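Local coordinates for protein endo-beta-1,4-glucanase (cellulase B) (Bacillus halodurans, PDB 4V2X) that is an endo-beta-1,4-glucanase of glycoside hydrolase family 5, with a C-terminal CBM46 module that contributes to the hydrolysis of xyloglucan and beta-1,3-1,4-glucans, at residues 495-500 / 570-575. Sequence-based numbering, arbitrary orientation.
Sequences FSIPAS and VNYTII
I497 and Y572 have the nearest CA atoms, 9.6 Å apart, on two strands that run in roughly opposite directions. At this separation the strands meet through side chains. The I497 and Y572 side chains come from opposite directions, and the isoleucine lies over one face of the tyrosine ring. I497 CD1 sits 3.9 Å from the Y572 ring centroid, 28° off the ring normal, which makes a CH-pi contact. Its nearest ring atom is Y572 CE2, 3.4 Å from I497 CD1. The other branch covers the phenol end: I497 CG2 is 3.6 Å from both Y572 CZ and Y572 OH. In I497, CG2 is anti to the backbone N and CG1 lies beside that N (chi1 -59°), which spreads both branches along the ring. Y572 OH hydrogen-bonds to the backbone O of Q486, which ties down the far end of the ring. A second, looser apolar contact lies further along. F495 CE2 reaches I574 CG2 at 4.2 Å, and the methyl meets the phenyl ring obliquely. I574 CG2 also lies in plane at the edge of the Y572 ring, 3.9 Å from Y572 CE2, and so links the two contacts. All four residues are buried inside the CBM46 module, which is built on an antiparallel sheet. Strands 495-500 and 569-577 are three places apart in it, separated by 484-491 and 580-585, so the sheet must curl for their side chains to meet. V581 touches F495 and I574, while L485 and T488 pack on Y572. On the outer flanks, I497 pairs through its backbone with M543 of strand 542-545, and I574 packs on V558 of strand 556-564.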
# COMPACT_ATOMS: atom_id res chain seq x y z
N PHE A 495 -14.18 38.07 -31.80
CA PHE A 495 -15.28 38.92 -31.36
C PHE A 495 -14.84 39.90 -30.28
O PHE A 495 -14.44 39.49 -29.19
CB PHE A 495 -16.45 38.09 -30.84
CG PHE A 495 -17.69 38.89 -30.59
CD1 PHE A 495 -18.52 39.24 -31.64
CD2 PHE A 495 -18.01 39.33 -29.31
CE1 PHE A 495 -19.66 40.00 -31.42
CE2 PHE A 495 -19.15 40.08 -29.08
CZ PHE A 495 -19.97 40.42 -30.14
N SER A 496 -14.95 41.19 -30.59
CA SER A 496 -14.60 42.26 -29.65
C SER A 496 -15.78 43.21 -29.49
O SER A 496 -16.32 43.70 -30.49
CB SER A 496 -13.40 43.06 -30.16
OG SER A 496 -12.21 42.30 -30.05
N ILE A 497 -16.17 43.47 -28.25
CA ILE A 497 -17.16 44.50 -27.95
C ILE A 497 -16.44 45.84 -27.79
O ILE A 497 -15.53 45.95 -26.96
CB ILE A 497 -17.94 44.17 -26.66
CG1 ILE A 497 -18.66 42.82 -26.79
CG2 ILE A 497 -18.96 45.27 -26.35
CD1 ILE A 497 -19.16 42.26 -25.48
N PRO A 498 -16.80 46.86 -28.60
CA PRO A 498 -16.19 48.16 -28.34
C PRO A 498 -16.57 48.63 -26.94
O PRO A 498 -17.75 48.60 -26.57
CB PRO A 498 -16.81 49.07 -29.42
CG PRO A 498 -17.32 48.14 -30.47
CD PRO A 498 -17.70 46.88 -29.76
N ALA A 499 -15.57 49.03 -26.16
CA ALA A 499 -15.76 49.29 -24.74
C ALA A 499 -15.02 50.53 -24.27
O ALA A 499 -13.81 50.65 -24.47
CB ALA A 499 -15.31 48.08 -23.94
N SER A 500 -15.76 51.44 -23.65
CA SER A 500 -15.17 52.57 -22.96
C SER A 500 -15.07 52.20 -21.49
O SER A 500 -16.06 52.28 -20.77
CB SER A 500 -16.05 53.80 -23.12
OG SER A 500 -16.19 54.15 -24.49
N VAL A 570 -22.51 46.30 -15.75
CA VAL A 570 -23.06 46.59 -17.07
C VAL A 570 -23.55 45.30 -17.70
O VAL A 570 -22.79 44.34 -17.79
CB VAL A 570 -22.01 47.25 -17.99
CG1 VAL A 570 -22.58 47.47 -19.39
CG2 VAL A 570 -21.52 48.56 -17.40
N ASN A 571 -24.81 45.28 -18.12
CA ASN A 571 -25.36 44.15 -18.87
C ASN A 571 -25.16 44.32 -20.36
O ASN A 571 -25.01 45.44 -20.85
CB ASN A 571 -26.85 43.97 -18.58
CG ASN A 571 -27.12 43.63 -17.13
OD1 ASN A 571 -27.97 44.24 -16.49
ND2 ASN A 571 -26.40 42.67 -16.60
N TYR A 572 -25.16 43.21 -21.08
CA TYR A 572 -24.95 43.21 -22.52
C TYR A 572 -25.59 41.94 -23.06
O TYR A 572 -25.61 40.92 -22.37
CB TYR A 572 -23.46 43.24 -22.83
CG TYR A 572 -23.08 43.55 -24.27
CD1 TYR A 572 -22.95 44.87 -24.71
CD2 TYR A 572 -22.79 42.53 -25.17
CE1 TYR A 572 -22.56 45.15 -26.01
CE2 TYR A 572 -22.41 42.80 -26.47
CZ TYR A 572 -22.31 44.11 -26.89
OH TYR A 572 -21.93 44.39 -28.18
N THR A 573 -26.12 42.01 -24.27
CA THR A 573 -26.73 40.86 -24.90
C THR A 573 -25.93 40.42 -26.11
O THR A 573 -25.51 41.25 -26.93
CB THR A 573 -28.18 41.17 -25.30
OG1 THR A 573 -28.92 41.52 -24.13
CG2 THR A 573 -28.84 39.96 -25.98
N ILE A 574 -25.71 39.12 -26.23
CA ILE A 574 -25.21 38.54 -27.47
C ILE A 574 -26.21 37.54 -28.03
O ILE A 574 -26.86 36.80 -27.30
CB ILE A 574 -23.81 37.91 -27.34
CG1 ILE A 574 -23.76 36.90 -26.20
CG2 ILE A 574 -22.76 39.00 -27.13
CD1 ILE A 574 -22.55 36.00 -26.22
N ILE A 575 -26.33 37.55 -29.36
CA ILE A 575 -27.15 36.59 -30.08
C ILE A 575 -26.20 35.84 -31.00
O ILE A 575 -25.53 36.46 -31.84
CB ILE A 575 -28.28 37.27 -30.86
CG1 ILE A 575 -29.20 38.02 -29.90
CG2 ILE A 575 -29.08 36.23 -31.64
CD1 ILE A 575 -30.28 38.84 -30.57